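PDB 1Y43: aspergillopepsin II heavy chain, which forms part of an acid endopeptidase of the peptidase G1 family, hydrolysing peptide bonds within protein substrates. Local coordinates for residues V109-S114 with I151-S156; M149-E152 with V157-E160; E160-V163 with V168-T171. All coordinates share one frame; numbering follows the deposited sequence.

Contact 1. Residues V109-S114 with I151-S156; sequences VEDFES and IEQDGS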
loop_
_atom_site.group_PDB
_atom_site.type_symbol
_atom_site.label_atom_id
_atom_site.label_comp_id
_atom_site.label_asym_id
_atom_site.label_seq_id
_atom_site.Cartn_x
_atom_site.Cartn_y
_atom_site.Cartn_z
ATOM N N VAL B 109 -1.900 -4.659 1.469
ATOM C CA VAL B 109 -1.392 -5.582 0.462
ATOM C C VAL B 109 -2.672 -5.819 -0.364
ATOM O O VAL B 109 -3.711 -6.243 0.160
ATOM C CB VAL B 109 -0.842 -6.898 1.049
ATOM C CG1 VAL B 109 -0.531 -7.871 -0.074
ATOM C CG2 VAL B 109 0.434 -6.628 1.839
ATOM N N GLU B 110 -2.603 -5.516 -1.650
ATOM C CA GLU B 110 -3.774 -5.600 -2.506
ATOM C C GLU B 110 -3.689 -6.507 -3.718
ATOM O O GLU B 110 -2.610 -6.730 -4.282
ATOM C CB GLU B 110 -4.114 -4.183 -2.986
ATOM C CG GLU B 110 -5.230 -4.103 -4.021
ATOM C CD GLU B 110 -5.552 -2.681 -4.468
ATOM O OE1 GLU B 110 -4.987 -1.710 -3.931
ATOM O OE2 GLU B 110 -6.393 -2.537 -5.368
ATOM N N ASP B 111 -4.848 -7.047 -4.091
ATOM C CA ASP B 111 -4.971 -7.836 -5.305
ATOM C C ASP B 111 -5.613 -6.781 -6.222
ATOM O O ASP B 111 -6.809 -6.504 -6.124
ATOM C CB ASP B 111 -5.917 -9.029 -5.098
ATOM C CG ASP B 111 -6.014 -9.914 -6.339
ATOM O OD1 ASP B 111 -5.368 -9.585 -7.358
ATOM O OD2 ASP B 111 -6.726 -10.931 -6.307
ATOM N N PHE B 112 -4.800 -6.138 -7.054
ATOM C CA PHE B 112 -5.288 -5.067 -7.919
ATOM C C PHE B 112 -6.036 -5.502 -9.184
ATOM O O PHE B 112 -5.918 -6.638 -9.629
ATOM C CB PHE B 112 -4.143 -4.099 -8.246
ATOM C CG PHE B 112 -2.949 -4.738 -8.913
ATOM C CD1 PHE B 112 -2.908 -4.870 -10.295
ATOM C CD2 PHE B 112 -1.851 -5.180 -8.163
ATOM C CE1 PHE B 112 -1.794 -5.409 -10.934
ATOM C CE2 PHE B 112 -0.730 -5.720 -8.790
ATOM C CZ PHE B 112 -0.702 -5.841 -10.181
ATOM N N GLU B 113 -6.831 -4.594 -9.739
ATOM C CA GLU B 113 -7.595 -4.886 -10.960
ATOM C C GLU B 113 -6.668 -4.867 -12.159
ATOM O O GLU B 113 -5.790 -4.010 -12.255
ATOM C CB GLU B 113 -8.650 -3.821 -11.208
ATOM C CG GLU B 113 -9.560 -3.569 -10.053
ATOM C CD GLU B 113 -9.866 -2.098 -9.886
ATOM O OE1 GLU B 113 -9.069 -1.259 -10.387
ATOM O OE2 GLU B 113 -10.898 -1.768 -9.247
ATOM N N SER B 114 -6.868 -5.813 -13.067
ATOM C CA SER B 114 -6.079 -5.883 -14.289
ATOM C C SER B 114 -6.839 -6.761 -15.258
ATOM O O SER B 114 -7.146 -7.911 -14.952
ATOM C CB SER B 114 -4.684 -6.456 -14.030
ATOM O OG SER B 114 -3.856 -6.307 -15.180
ATOM N N ILE B 151 -8.373 -10.683 2.587
ATOM C CA ILE B 151 -8.948 -11.004 1.291
ATOM C C ILE B 151 -9.655 -12.365 1.271
ATOM O O ILE B 151 -9.130 -13.376 1.755
ATOM C CB ILE B 151 -7.870 -10.959 0.169
ATOM C CG1 ILE B 151 -7.316 -9.543 0.031
ATOM C CG2 ILE B 151 -8.450 -11.432 -1.166
ATOM C CD1 ILE B 151 -6.117 -9.424 -0.906
ATOM N N GLU B 152 -10.844 -12.371 0.688
ATOM C CA GLU B 152 -11.642 -13.575 0.551
ATOM C C GLU B 152 -12.250 -13.540 -0.853
ATOM O O GLU B 152 -12.954 -12.590 -1.194
ATOM C CB GLU B 152 -12.731 -13.574 1.610
ATOM C CG GLU B 152 -13.676 -14.745 1.570
ATOM C CD GLU B 152 -14.762 -14.579 2.608
ATOM O OE1 GLU B 152 -15.762 -13.893 2.310
ATOM O OE2 GLU B 152 -14.593 -15.084 3.739
ATOM N N GLN B 153 -11.899 -14.525 -1.678
ATOM C CA GLN B 153 -12.402 -14.626 -3.048
ATOM C C GLN B 153 -12.833 -16.033 -3.352
ATOM O O GLN B 153 -12.169 -16.982 -2.952
ATOM C CB GLN B 153 -11.316 -14.302 -4.050
ATOM C CG GLN B 153 -10.912 -12.879 -4.107
ATOM C CD GLN B 153 -9.648 -12.713 -4.904
ATOM O OE1 GLN B 153 -9.161 -13.658 -5.525
ATOM N NE2 GLN B 153 -9.088 -11.519 -4.869
ATOM N N ASP B 154 -13.928 -16.162 -4.093
ATOM C CA ASP B 154 -14.460 -17.470 -4.495
ATOM C C ASP B 154 -14.514 -18.496 -3.380
ATOM O O ASP B 154 -14.203 -19.668 -3.600
ATOM C CB ASP B 154 -13.636 -18.052 -5.651
ATOM C CG ASP B 154 -13.830 -17.288 -6.946
ATOM O OD1 ASP B 154 -14.993 -17.222 -7.429
ATOM O OD2 ASP B 154 -12.816 -16.769 -7.479
ATOM N N GLY B 155 -14.927 -18.059 -2.196
ATOM C CA GLY B 155 -15.010 -18.970 -1.074
ATOM C C GLY B 155 -13.660 -19.416 -0.560
ATOM O O GLY B 155 -13.524 -20.515 -0.013
ATOM N N SER B 156 -12.654 -18.569 -0.729
ATOM C CA SER B 156 -11.320 -18.888 -0.238
ATOM C C SER B 156 -10.698 -17.691 0.464
ATOM O O SER B 156 -10.685 -16.579 -0.074
ATOM C CB SER B 156 -10.400 -19.320 -1.387
ATOM O OG SER B 156 -10.760 -20.598 -1.890
HETATM O O HOH W 1 -7.253 -13.427 -7.771
#
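Asp111 and Gln153 meet through their polar ends, while Ile151 lies alongside the base of Asp111. The side chain of Asp111 can be followed outward. Its CB has the end of Ile151 as one neighbour, with CD1 at 4.2 Å, and Gln153 NE2 as the other, at 4.0 Å. CG has Gln153 NE2 at 3.8 Å. With CG anti to the backbone N (chi1 -177°), the carboxylate reaches out to the amide. OD2 at the tip accepts a hydrogen bond from Gln153 NE2 at 2.8 Å. The bond is almost straight, 176° at the hydrogen. It leaves in the plane of the Gln153 amide and arrives on the anti side of OD2, somewhat out of the carboxylate plane. The two flat groups are turned 35° against each other. A water 2.9 Å from Asp111 OD2 and 3.0 Å from Gln153 OE1 can bridge them, though it has more acceptors in reach than protons to give. Two hydrogen bonds from NE2, to Asp111 OD2 and to the backbone of the other protein chain, support this orientation of the amide. Beside this polar pair, nearer the base of Asp111, Ile151 CD1 approaches the main chain of strand 104-114, 4.1 Å from Val109 O. Leu118, Val119 and Phe121 also pack on Asp111. Val109, Glu110 and Ile151 pair antiparallel with a strand of the other chain, consistent with that strand lying between the segments, so side chains make this contact. Gln153 itself opens a type I' turn that ends at Ser156, the tight reversal typical of a two-residue beta hairpin.

Contact 2. Residues M149-E152 with V157-E160; sequences MDIE and VLTE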
loop_
_atom_site.group_PDB
_atom_site.type_symbol
_atom_site.label_atom_id
_atom_site.label_comp_id
_atom_site.label_asym_id
_atom_site.label_seq_id
_atom_site.Cartn_x
_atom_site.Cartn_y
_atom_site.Cartn_z
ATOM N N MET B 149 -8.294 -6.056 7.932
ATOM C CA MET B 149 -8.951 -6.570 6.739
ATOM C C MET B 149 -8.176 -7.712 6.104
ATOM O O MET B 149 -6.944 -7.744 6.166
ATOM C CB MET B 149 -9.106 -5.466 5.683
ATOM C CG MET B 149 -10.196 -4.455 5.972
ATOM S SD MET B 149 -10.362 -3.364 4.562
ATOM C CE MET B 149 -11.473 -2.150 5.238
ATOM N N ASP B 150 -8.908 -8.659 5.519
ATOM C CA ASP B 150 -8.301 -9.780 4.814
ATOM C C ASP B 150 -9.062 -10.063 3.537
ATOM O O ASP B 150 -10.233 -9.719 3.417
ATOM C CB ASP B 150 -8.216 -11.030 5.684
ATOM C CG ASP B 150 -7.012 -11.016 6.588
ATOM O OD1 ASP B 150 -5.875 -10.886 6.103
ATOM O OD2 ASP B 150 -7.201 -11.092 7.799
ATOM N N ILE B 151 -8.373 -10.683 2.587
ATOM C CA ILE B 151 -8.948 -11.004 1.291
ATOM C C ILE B 151 -9.655 -12.365 1.271
ATOM O O ILE B 151 -9.130 -13.376 1.755
ATOM C CB ILE B 151 -7.870 -10.959 0.169
ATOM C CG1 ILE B 151 -7.316 -9.543 0.031
ATOM C CG2 ILE B 151 -8.450 -11.432 -1.166
ATOM C CD1 ILE B 151 -6.117 -9.424 -0.906
ATOM N N GLU B 152 -10.844 -12.371 0.688
ATOM C CA GLU B 152 -11.642 -13.575 0.551
ATOM C C GLU B 152 -12.250 -13.540 -0.853
ATOM O O GLU B 152 -12.954 -12.590 -1.194
ATOM C CB GLU B 152 -12.731 -13.574 1.610
ATOM C CG GLU B 152 -13.676 -14.745 1.570
ATOM C CD GLU B 152 -14.762 -14.579 2.608
ATOM O OE1 GLU B 152 -15.762 -13.893 2.310
ATOM O OE2 GLU B 152 -14.593 -15.084 3.739
ATOM N N VAL B 157 -10.243 -17.912 1.690
ATOM C CA VAL B 157 -9.566 -16.871 2.455
ATOM C C VAL B 157 -8.127 -16.913 1.931
ATOM O O VAL B 157 -7.490 -17.977 1.924
ATOM C CB VAL B 157 -9.601 -17.182 3.969
ATOM C CG1 VAL B 157 -8.871 -16.106 4.742
ATOM C CG2 VAL B 157 -11.051 -17.281 4.436
ATOM N N LEU B 158 -7.615 -15.779 1.468
ATOM C CA LEU B 158 -6.270 -15.753 0.905
ATOM C C LEU B 158 -5.208 -15.085 1.766
ATOM O O LEU B 158 -4.021 -15.163 1.446
ATOM C CB LEU B 158 -6.298 -15.103 -0.484
ATOM C CG LEU B 158 -7.264 -15.688 -1.520
ATOM C CD1 LEU B 158 -7.234 -14.849 -2.776
ATOM C CD2 LEU B 158 -6.905 -17.130 -1.820
ATOM N N THR B 159 -5.620 -14.423 2.845
ATOM C CA THR B 159 -4.667 -13.750 3.728
ATOM C C THR B 159 -5.093 -13.798 5.188
ATOM O O THR B 159 -6.274 -14.001 5.504
ATOM C CB THR B 159 -4.486 -12.230 3.373
ATOM O OG1 THR B 159 -5.722 -11.529 3.568
ATOM C CG2 THR B 159 -4.034 -12.044 1.933
ATOM N N GLU B 160 -4.111 -13.614 6.062
ATOM C CA GLU B 160 -4.307 -13.530 7.500
ATOM C C GLU B 160 -3.466 -12.323 7.933
ATOM O O GLU B 160 -2.261 -12.264 7.670
ATOM C CB GLU B 160 -3.825 -14.796 8.213
ATOM C CG GLU B 160 -4.819 -15.944 8.148
ATOM C CD GLU B 160 -4.250 -17.254 8.689
ATOM O OE1 GLU B 160 -3.150 -17.222 9.313
ATOM O OE2 GLU B 160 -4.888 -18.324 8.474
#
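Asp150 and Thr159 make the hydrogen bond between two side chains in this contact. Thr159 OG1 donates to Asp150 OD1 at 2.6 Å, on the anti side of the carboxylate oxygen. The same hydroxyl accepts from Ile151 N at 3.0 Å, so it both gives and takes. A chi1 of 64° sets OG1 between the backbone N and the carbonyl carbon, on the side of the strand that holds Asp150 and Ile151 N. Asp150 OD1 has a second hydrogen-bond partner, Thr161 OG1.

Main-chain bonding is sparse. Leu158 N donates to Ile151 O at 2.9 Å, nearly straight at 174°. Val157 CA makes a CA-H...O contact with the same oxygen. Glu152 and Val157 form an antiparallel non-hydrogen-bonded pair. These segments belong to a beta hairpin whose second strand is irregular at Leu158, where the regular pairing lapses and a threonine hydroxyl receives the Ile151 N-H. Thr159 N is buried here and has no partner in the model.

Apolar contact comes from Ile151 CG2 against Leu158 CD1, 4.0 Å apart. Phe121 packs on both residues and on Thr159. At the opposite edge of strand 147-153, Met149, Asp150 and Ile151 pair with a strand of the other protein chain.

Contact 3. Residues E160-V163 with V168-T171; sequences ETSV and VTVT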
loop_
_atom_site.group_PDB
_atom_site.type_symbol
_atom_site.label_atom_id
_atom_site.label_comp_id
_atom_site.label_asym_id
_atom_site.label_seq_id
_atom_site.Cartn_x
_atom_site.Cartn_y
_atom_site.Cartn_z
ATOM N N GLU B 160 -4.111 -13.614 6.062
ATOM C CA GLU B 160 -4.307 -13.530 7.500
ATOM C C GLU B 160 -3.466 -12.323 7.933
ATOM O O GLU B 160 -2.261 -12.264 7.670
ATOM C CB GLU B 160 -3.825 -14.796 8.213
ATOM C CG GLU B 160 -4.819 -15.944 8.148
ATOM C CD GLU B 160 -4.250 -17.254 8.689
ATOM O OE1 GLU B 160 -3.150 -17.222 9.313
ATOM O OE2 GLU B 160 -4.888 -18.324 8.474
ATOM N N THR B 161 -4.103 -11.369 8.596
ATOM C CA THR B 161 -3.420 -10.162 9.015
ATOM C C THR B 161 -3.373 -10.029 10.529
ATOM O O THR B 161 -4.329 -10.380 11.220
ATOM C CB THR B 161 -4.127 -8.921 8.401
ATOM O OG1 THR B 161 -3.994 -8.960 6.975
ATOM C CG2 THR B 161 -3.532 -7.623 8.924
ATOM N N SER B 162 -2.236 -9.576 11.035
ATOM C CA SER B 162 -2.060 -9.353 12.468
ATOM C C SER B 162 -1.377 -7.989 12.637
ATOM O O SER B 162 -0.574 -7.569 11.792
ATOM C CB SER B 162 -1.227 -10.479 13.108
ATOM O OG SER B 162 0.037 -10.625 12.491
ATOM N N VAL B 163 -1.747 -7.270 13.689
ATOM C CA VAL B 163 -1.155 -5.966 13.938
ATOM C C VAL B 163 -0.564 -5.917 15.339
ATOM O O VAL B 163 -0.901 -6.740 16.195
ATOM C CB VAL B 163 -2.199 -4.810 13.776
ATOM C CG1 VAL B 163 -2.801 -4.831 12.378
ATOM C CG2 VAL B 163 -3.294 -4.916 14.822
ATOM N N VAL B 168 2.352 -4.126 11.014
ATOM C CA VAL B 168 1.230 -4.804 10.387
ATOM C C VAL B 168 1.846 -5.948 9.582
ATOM O O VAL B 168 2.744 -5.710 8.778
ATOM C CB VAL B 168 0.490 -3.862 9.406
ATOM C CG1 VAL B 168 -0.686 -4.586 8.757
ATOM C CG2 VAL B 168 0.018 -2.608 10.125
ATOM N N THR B 169 1.388 -7.175 9.800
ATOM C CA THR B 169 1.901 -8.320 9.065
ATOM C C THR B 169 0.762 -8.979 8.293
ATOM O O THR B 169 -0.292 -9.259 8.865
ATOM C CB THR B 169 2.527 -9.381 10.015
ATOM O OG1 THR B 169 3.663 -8.820 10.689
ATOM C CG2 THR B 169 2.953 -10.618 9.245
ATOM N N VAL B 170 0.957 -9.153 6.991
ATOM C CA VAL B 170 -0.025 -9.804 6.131
ATOM C C VAL B 170 0.632 -11.074 5.618
ATOM O O VAL B 170 1.703 -11.024 5.007
ATOM C CB VAL B 170 -0.422 -8.925 4.904
ATOM C CG1 VAL B 170 -1.451 -9.656 4.035
ATOM C CG2 VAL B 170 -0.963 -7.585 5.362
ATOM N N THR B 171 -0.003 -12.208 5.881
ATOM C CA THR B 171 0.525 -13.498 5.454
ATOM C C THR B 171 -0.397 -14.155 4.428
ATOM O O THR B 171 -1.626 -14.113 4.552
ATOM C CB THR B 171 0.671 -14.452 6.642
ATOM O OG1 THR B 171 1.464 -13.829 7.658
ATOM C CG2 THR B 171 1.333 -15.734 6.189
HETATM O O HOH W 2 -0.246 -12.610 9.994
#
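Ser162 and Thr169 face each other as an antiparallel hydrogen-bonded pair. Thr169 N donates to Ser162 O at 2.8 Å, with an angle of 178° at the hydrogen. Ser162 N returns the bond to Thr169 O at 2.9 Å. Glu160 and Thr171 repeat the pattern, with Thr171 N to Glu160 O at 2.9 Å and Glu160 N to Thr171 O at 3.0 Å. The pairs Thr161 with Val170 and Val163 with Val168 are non-hydrogen-bonded. Thr161 CA makes a CA-H...O contact with Thr169 O at 3.3 Å.

The side chains fall on two faces. On one, Thr161 lies across Val170 and Val168. Its OG1 is 3.7 Å from Val170 CG2, while its methyl CG2 lies near Val168 CG1. Val163 CG1 also touches that Val168 methyl, at 4.2 Å. On the other face stand Glu160, Ser162, Thr169 and Thr171. Ser162 OG leans over Thr169 CB, with chi1 near 57° holding it between the backbone N and the carbonyl carbon. One water connects this face, bonded to Glu160 O, Ser162 OG and Thr171 OG1.

This is a beta hairpin between strands 156-163 and 168-172, with axes 166° apart in direction. It belongs to an antiparallel sheet of the beta sandwich of the G1 family, a sheet that the other protein chain extends.

Neighbouring strands fix the polar ends: Thr161 OG1 hydrogen-bonds to Asp150 OD1, Thr169 OG1 to Thr128 OG1, and Thr171 OG1 to Ser126 OG. Strand 126-136 also bonds through its backbone to Val168 and Val170. Beyond the face of Thr161 and the valines, apolar side chains of the other protein chain pack on Val163, Val168 and Val170.

Overall arrangement
Along the chain, contact 1 comes first. It closes a loop of 36 residues and joins strand 104-114 to the end of strand 147-153, strands that do not pair directly within this chain but both pair with the other protein chain. Contact 2 opens before that loop is complete. The two share Ile151 and Glu152, so they overlap, and the hairpin of contact 2 includes the turn at Gln153-Ser156. Contact 3 follows in series from Glu160, which it shares with contact 2, and closes the next hairpin. Contacts 2 and 3 thus place strands 147-153, 156-163 and 168-172 side by side. Val109 CG2 packs on Val170 CG2, bringing contact 1 against contact 3.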